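PDB 2P62: DUF4276 family protein from Pyrococcus horikoshii, which is of unknown function but belongs to a Toprim-like family, and so probably carries a fold related to that clan. Local coordinates for residues A[2-7]-A[89-94]; A[40-45]-A[85-90]. All blocks are in the same frame, centred on the assembly; numbering follows the deposited sequence.

Contact 1 of 2, residues A[2-7]-A[89-94]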
loop_
_atom_site.group_PDB
_atom_site.type_symbol
_atom_site.label_atom_id
_atom_site.label_comp_id
_atom_site.label_asym_id
_atom_site.label_seq_id
_atom_site.Cartn_x
_atom_site.Cartn_y
_atom_site.Cartn_z
ATOM N N ARG A 2 16.207 -10.665 -24.735
ATOM C CA ARG A 2 14.930 -11.353 -24.953
ATOM C C ARG A 2 13.960 -10.702 -23.982
ATOM O O ARG A 2 14.280 -10.509 -22.806
ATOM C CB ARG A 2 15.023 -12.839 -24.615
ATOM C CG ARG A 2 15.744 -13.671 -25.637
ATOM C CD ARG A 2 16.836 -14.493 -24.989
ATOM N NE ARG A 2 16.361 -15.409 -23.949
ATOM C CZ ARG A 2 15.354 -16.260 -24.098
ATOM N NH1 ARG A 2 14.694 -16.305 -25.239
ATOM N NH2 ARG A 2 15.037 -17.105 -23.132
ATOM N N ILE A 3 12.775 -10.365 -24.469
ATOM C CA ILE A 3 11.786 -9.716 -23.630
ATOM C C ILE A 3 10.538 -10.556 -23.461
ATOM O O ILE A 3 9.994 -11.069 -24.436
ATOM C CB ILE A 3 11.335 -8.369 -24.215
ATOM C CG1 ILE A 3 12.531 -7.470 -24.505
ATOM C CG2 ILE A 3 10.425 -7.667 -23.222
ATOM C CD1 ILE A 3 12.133 -6.221 -25.224
ATOM N N LYS A 4 10.093 -10.678 -22.215
ATOM C CA LYS A 4 8.887 -11.414 -21.874
ATOM C C LYS A 4 8.009 -10.467 -21.059
ATOM O O LYS A 4 8.493 -9.787 -20.154
ATOM C CB LYS A 4 9.225 -12.645 -21.038
ATOM C CG LYS A 4 10.203 -13.593 -21.698
ATOM C CD LYS A 4 10.279 -14.894 -20.938
ATOM C CE LYS A 4 11.299 -15.842 -21.563
ATOM N NZ LYS A 4 11.281 -17.146 -20.841
ATOM N N LEU A 5 6.723 -10.419 -21.395
ATOM C CA LEU A 5 5.774 -9.556 -20.706
ATOM C C LEU A 5 4.911 -10.340 -19.712
ATOM O O LEU A 5 4.320 -11.370 -20.050
ATOM C CB LEU A 5 4.877 -8.853 -21.735
ATOM C CG LEU A 5 3.802 -7.886 -21.225
ATOM C CD1 LEU A 5 4.470 -6.754 -20.442
ATOM C CD2 LEU A 5 3.005 -7.320 -22.404
ATOM N N ILE A 6 4.860 -9.844 -18.479
ATOM C CA ILE A 6 4.064 -10.458 -17.425
ATOM C C ILE A 6 2.994 -9.467 -16.970
ATOM O O ILE A 6 3.302 -8.381 -16.475
ATOM C CB ILE A 6 4.931 -10.858 -16.214
ATOM C CG1 ILE A 6 6.069 -11.780 -16.673
ATOM C CG2 ILE A 6 4.053 -11.550 -15.167
ATOM C CD1 ILE A 6 6.921 -12.366 -15.547
ATOM N N ILE A 7 1.735 -9.848 -17.159
ATOM C CA ILE A 7 0.606 -9.003 -16.794
ATOM C C ILE A 7 -0.155 -9.566 -15.602
ATOM O O ILE A 7 -0.676 -10.679 -15.656
ATOM C CB ILE A 7 -0.388 -8.862 -17.964
ATOM C CG1 ILE A 7 0.354 -8.418 -19.234
ATOM C CG2 ILE A 7 -1.480 -7.853 -17.584
ATOM C CD1 ILE A 7 -0.507 -8.408 -20.493
ATOM N N VAL A 89 9.466 -9.143 -28.253
ATOM C CA VAL A 89 8.699 -9.891 -27.267
ATOM C C VAL A 89 8.399 -11.284 -27.800
ATOM O O VAL A 89 7.895 -11.438 -28.909
ATOM C CB VAL A 89 7.376 -9.164 -26.920
ATOM C CG1 VAL A 89 6.461 -10.079 -26.113
ATOM C CG2 VAL A 89 7.679 -7.916 -26.120
ATOM N N GLU A 90 8.717 -12.294 -27.001
ATOM C CA GLU A 90 8.501 -13.674 -27.405
ATOM C C GLU A 90 7.475 -14.412 -26.545
ATOM O O GLU A 90 6.931 -15.433 -26.957
ATOM C CB GLU A 90 9.831 -14.431 -27.392
ATOM C CG GLU A 90 10.393 -14.718 -26.019
ATOM C CD GLU A 90 11.779 -15.346 -26.100
ATOM O OE1 GLU A 90 12.161 -15.822 -27.192
ATOM O OE2 GLU A 90 12.482 -15.369 -25.073
ATOM N N GLU A 91 7.224 -13.916 -25.342
ATOM C CA GLU A 91 6.242 -14.559 -24.489
ATOM C C GLU A 91 5.474 -13.519 -23.694
ATOM O O GLU A 91 6.003 -12.466 -23.326
ATOM C CB GLU A 91 6.899 -15.582 -23.531
ATOM C CG GLU A 91 7.779 -16.621 -24.231
ATOM C CD GLU A 91 8.316 -17.722 -23.325
ATOM O OE1 GLU A 91 8.759 -17.425 -22.189
ATOM O OE2 GLU A 91 8.313 -18.899 -23.767
ATOM N N VAL A 92 4.205 -13.822 -23.467
ATOM C CA VAL A 92 3.338 -12.963 -22.695
ATOM C C VAL A 92 2.586 -13.849 -21.715
ATOM O O VAL A 92 1.980 -14.853 -22.102
ATOM C CB VAL A 92 2.307 -12.211 -23.575
ATOM C CG1 VAL A 92 1.369 -11.420 -22.680
ATOM C CG2 VAL A 92 3.015 -11.262 -24.545
ATOM N N TYR A 93 2.656 -13.481 -20.440
ATOM C CA TYR A 93 1.976 -14.214 -19.381
ATOM C C TYR A 93 0.825 -13.363 -18.863
ATOM O O TYR A 93 0.994 -12.181 -18.599
ATOM C CB TYR A 93 2.951 -14.532 -18.235
ATOM C CG TYR A 93 4.054 -15.478 -18.638
ATOM C CD1 TYR A 93 5.180 -15.009 -19.321
ATOM C CD2 TYR A 93 3.933 -16.856 -18.432
ATOM C CE1 TYR A 93 6.146 -15.881 -19.802
ATOM C CE2 TYR A 93 4.906 -17.744 -18.913
ATOM C CZ TYR A 93 6.006 -17.249 -19.602
ATOM O OH TYR A 93 6.948 -18.103 -20.148
ATOM N N VAL A 94 -0.353 -13.954 -18.740
ATOM C CA VAL A 94 -1.498 -13.215 -18.227
ATOM C C VAL A 94 -1.997 -13.973 -17.003
ATOM O O VAL A 94 -2.530 -15.069 -17.126
ATOM C CB VAL A 94 -2.604 -13.107 -19.294
ATOM C CG1 VAL A 94 -3.765 -12.264 -18.761
ATOM C CG2 VAL A 94 -2.039 -12.464 -20.558
#
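Tyr93 turns the rim of its ring to strand 2-7: Leu5 O and Lys4 CD lie at the edge, near the ring plane, while Ile6 CG1 approaches obliquely and Tyr132 stacks on the ring. Arg2 NH1 meets Glu90 OE2 in a salt bridge, the guanidinium and carboxylate planes 75° apart; its modelled length is too short to be trusted. Strands 2-7 and 89-97 are parallel neighbours in the mixed sheet, consistent with the Toprim-like clan of the family. The chain enters the second strand from strand 58-63 through helix 71-84, a beta-alpha-beta crossover that spans strand 2-7. Ile3 pairs with Val89 but Leu5 with Val92, three steps against two, so a beta bulge, Glu90 and Glu91 set opposite Lys4, takes up the extra residue. Beyond it pairing is regular, with Tyr93 N 2.7 Å from Leu5 O and Ile7 N 2.8 Å from Tyr93 O. On the face toward helix 71-84, Ile3 CG2 meets Val89 CG2 at 4.0 Å, and Val78 covers Leu5 and Val89. On the opposite face Lys4 CG lies anti to the carbonyl carbon (chi1 -57°), and the chain, extended beyond it, runs alongside Glu91, pointing the same way; Lys4 NZ also bonds Met239 O and Gly241 O. Glu91 OE1 is gripped from opposite faces of its carboxylate plane. Lys4 NZ reaches it at 2.9 Å, Tyr93 OH at 2.8 Å.

Contact 2 of 2, residues A[40-45]-A[85-90]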
loop_
_atom_site.group_PDB
_atom_site.type_symbol
_atom_site.label_atom_id
_atom_site.label_comp_id
_atom_site.label_asym_id
_atom_site.label_seq_id
_atom_site.Cartn_x
_atom_site.Cartn_y
_atom_site.Cartn_z
ATOM N N GLY A 40 3.095 3.872 -28.218
ATOM C CA GLY A 40 2.796 3.450 -29.573
ATOM C C GLY A 40 3.156 2.004 -29.839
ATOM O O GLY A 40 2.584 1.372 -30.730
ATOM N N LYS A 41 4.099 1.469 -29.067
ATOM C CA LYS A 41 4.528 0.090 -29.256
ATOM C C LYS A 41 4.016 -0.881 -28.202
ATOM O O LYS A 41 3.677 -2.021 -28.523
ATOM C CB LYS A 41 6.053 0.026 -29.334
ATOM C CG LYS A 41 6.607 0.782 -30.523
ATOM C CD LYS A 41 7.937 0.225 -30.998
ATOM C CE LYS A 41 9.035 0.400 -29.973
ATOM N NZ LYS A 41 10.345 -0.017 -30.545
ATOM N N TRP A 42 3.950 -0.432 -26.952
ATOM C CA TRP A 42 3.477 -1.283 -25.866
ATOM C C TRP A 42 1.997 -1.129 -25.542
ATOM O O TRP A 42 1.373 -2.062 -25.036
ATOM C CB TRP A 42 4.289 -1.033 -24.598
ATOM C CG TRP A 42 5.699 -1.503 -24.693
ATOM C CD1 TRP A 42 6.777 -0.791 -25.133
ATOM C CD2 TRP A 42 6.189 -2.797 -24.332
ATOM N NE1 TRP A 42 7.911 -1.561 -25.065
ATOM C CE2 TRP A 42 7.578 -2.799 -24.579
ATOM C CE3 TRP A 42 5.589 -3.958 -23.827
ATOM C CZ2 TRP A 42 8.381 -3.917 -24.331
ATOM C CZ3 TRP A 42 6.388 -5.069 -23.582
ATOM C CH2 TRP A 42 7.770 -5.039 -23.837
ATOM N N GLY A 43 1.437 0.045 -25.817
ATOM C CA GLY A 43 0.029 0.263 -25.540
ATOM C C GLY A 43 -0.274 0.502 -24.073
ATOM O O GLY A 43 -1.417 0.357 -23.634
ATOM N N PHE A 44 0.750 0.865 -23.309
ATOM C CA PHE A 44 0.584 1.136 -21.884
ATOM C C PHE A 44 -0.056 2.511 -21.693
ATOM O O PHE A 44 -0.101 3.319 -22.625
ATOM C CB PHE A 44 1.944 1.089 -21.175
ATOM C CG PHE A 44 2.592 -0.272 -21.182
ATOM C CD1 PHE A 44 3.961 -0.407 -20.951
ATOM C CD2 PHE A 44 1.840 -1.419 -21.420
ATOM C CE1 PHE A 44 4.576 -1.665 -20.967
ATOM C CE2 PHE A 44 2.441 -2.679 -21.437
ATOM C CZ PHE A 44 3.812 -2.801 -21.208
ATOM N N ARG A 45 -0.562 2.770 -20.490
ATOM C CA ARG A 45 -1.184 4.057 -20.200
ATOM C C ARG A 45 -0.120 5.132 -20.010
ATOM O O ARG A 45 1.053 4.827 -19.776
ATOM C CB ARG A 45 -2.068 3.970 -18.956
ATOM C CG ARG A 45 -1.355 3.502 -17.705
ATOM C CD ARG A 45 -2.278 3.526 -16.489
ATOM N NE ARG A 45 -3.520 2.785 -16.708
ATOM C CZ ARG A 45 -4.612 3.289 -17.281
ATOM N NH1 ARG A 45 -5.693 2.533 -17.437
ATOM N NH2 ARG A 45 -4.634 4.552 -17.685
ATOM N N GLY A 85 7.950 -6.059 -36.277
ATOM C CA GLY A 85 9.358 -6.202 -35.938
ATOM C C GLY A 85 9.933 -5.022 -35.163
ATOM O O GLY A 85 11.121 -4.728 -35.287
ATOM N N LEU A 86 9.096 -4.366 -34.356
ATOM C CA LEU A 86 9.488 -3.207 -33.549
ATOM C C LEU A 86 9.712 -3.551 -32.065
ATOM O O LEU A 86 10.189 -2.720 -31.297
ATOM C CB LEU A 86 8.415 -2.114 -33.656
ATOM C CG LEU A 86 7.881 -1.811 -35.063
ATOM C CD1 LEU A 86 6.811 -0.723 -34.994
ATOM C CD2 LEU A 86 9.032 -1.383 -35.972
ATOM N N LEU A 87 9.337 -4.763 -31.664
ATOM C CA LEU A 87 9.507 -5.219 -30.287
ATOM C C LEU A 87 10.013 -6.645 -30.281
ATOM O O LEU A 87 9.556 -7.480 -31.065
ATOM C CB LEU A 87 8.189 -5.174 -29.511
ATOM C CG LEU A 87 7.930 -3.933 -28.652
ATOM C CD1 LEU A 87 6.601 -4.067 -27.932
ATOM C CD2 LEU A 87 9.059 -3.761 -27.645
ATOM N N ASN A 88 10.946 -6.935 -29.387
ATOM C CA ASN A 88 11.481 -8.281 -29.308
ATOM C C ASN A 88 10.792 -9.098 -28.210
ATOM O O ASN A 88 11.449 -9.683 -27.343
ATOM C CB ASN A 88 12.984 -8.234 -29.054
ATOM C CG ASN A 88 13.645 -9.570 -29.293
ATOM O OD1 ASN A 88 14.617 -9.926 -28.630
ATOM N ND2 ASN A 88 13.118 -10.322 -30.256
ATOM N N VAL A 89 9.466 -9.143 -28.253
ATOM C CA VAL A 89 8.699 -9.891 -27.267
ATOM C C VAL A 89 8.399 -11.284 -27.800
ATOM O O VAL A 89 7.895 -11.438 -28.909
ATOM C CB VAL A 89 7.376 -9.164 -26.920
ATOM C CG1 VAL A 89 6.461 -10.079 -26.113
ATOM C CG2 VAL A 89 7.679 -7.916 -26.120
ATOM N N GLU A 90 8.717 -12.294 -27.001
ATOM C CA GLU A 90 8.501 -13.674 -27.405
ATOM C C GLU A 90 7.475 -14.412 -26.545
ATOM O O GLU A 90 6.931 -15.433 -26.957
ATOM C CB GLU A 90 9.831 -14.431 -27.392
ATOM C CG GLU A 90 10.393 -14.718 -26.019
ATOM C CD GLU A 90 11.779 -15.346 -26.100
ATOM O OE1 GLU A 90 12.161 -15.822 -27.192
ATOM O OE2 GLU A 90 12.482 -15.369 -25.073
#
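Leu87 sets one methyl squarely over the indole of Trp42: its CD1 stands 3.9 Å from the centroid of the five-membered ring, 16° off the normal, a CH-pi contact. The second methyl, Leu87 CD2, lies by the CZ2, CE2 and NE1 side of the indole, 3.4 Å from Trp42 CZ2. Val89 CG2 comes obliquely to Trp42 CH2 at 3.7 Å. The one polar link lies nearer the surface, where Lys41 NZ donates to Leu86 O at 2.8 Å. A bend at chi3 (-65°) swings Lys41 CE out of an extended course, and the chain crosses Leu86 at about a right angle, its CD 3.6 Å from Leu86 CB. Both partners sit where helices finish, and the contact joins short helix 39-42 to the turn through which the beta-alpha-beta crossover leaves helix 71-84 for strand 89-97. Gly85, with positive phi, is the C-prime residue of a Schellman motif, its N bonded to Val82 O and Leu86 N to Ser81 O; after this turn the side chains of Leu86 and Leu87 set out toward the short helix. An alanine in place of Trp42 would probably open a gap beside Leu87 and Val89, leaving Leu87 CD1 without the ring face it covers. Around the indole, Phe37 meets it edge-to-face, and Val78, Ile3 and Leu5 pack against it. Trp42 CB lies over the centre of the Phe44 ring, 3.6 Å above the plane, and Ser81 OG hydrogen-bonds Lys41 O.

Overall arrangement
The two contacts show how one strand can serve both a sheet and the layer packed on it. Their centres are 10 Å apart, and their segments overlap at Val89 and Glu90, of which Val89 takes part in both contacts. Contact 1 is the deeper, about 13 Å from the chain centre to its own centre, against about 21 Å for contact 2. Trp42 bridges them: its CH2 reaches Ile3 CG2 at 3.8 Å, and its CZ3 reaches Leu5 CD1 at 4.0 Å, so helix 39-42 packs on the sheet face that helix 71-84 also covers, the face of Ile3, Leu5 and Val89. A probable hydrogen bond, Ile3 N to Asn88 O at 3.2 Å, carries strand pairing back into the turn of contact 2.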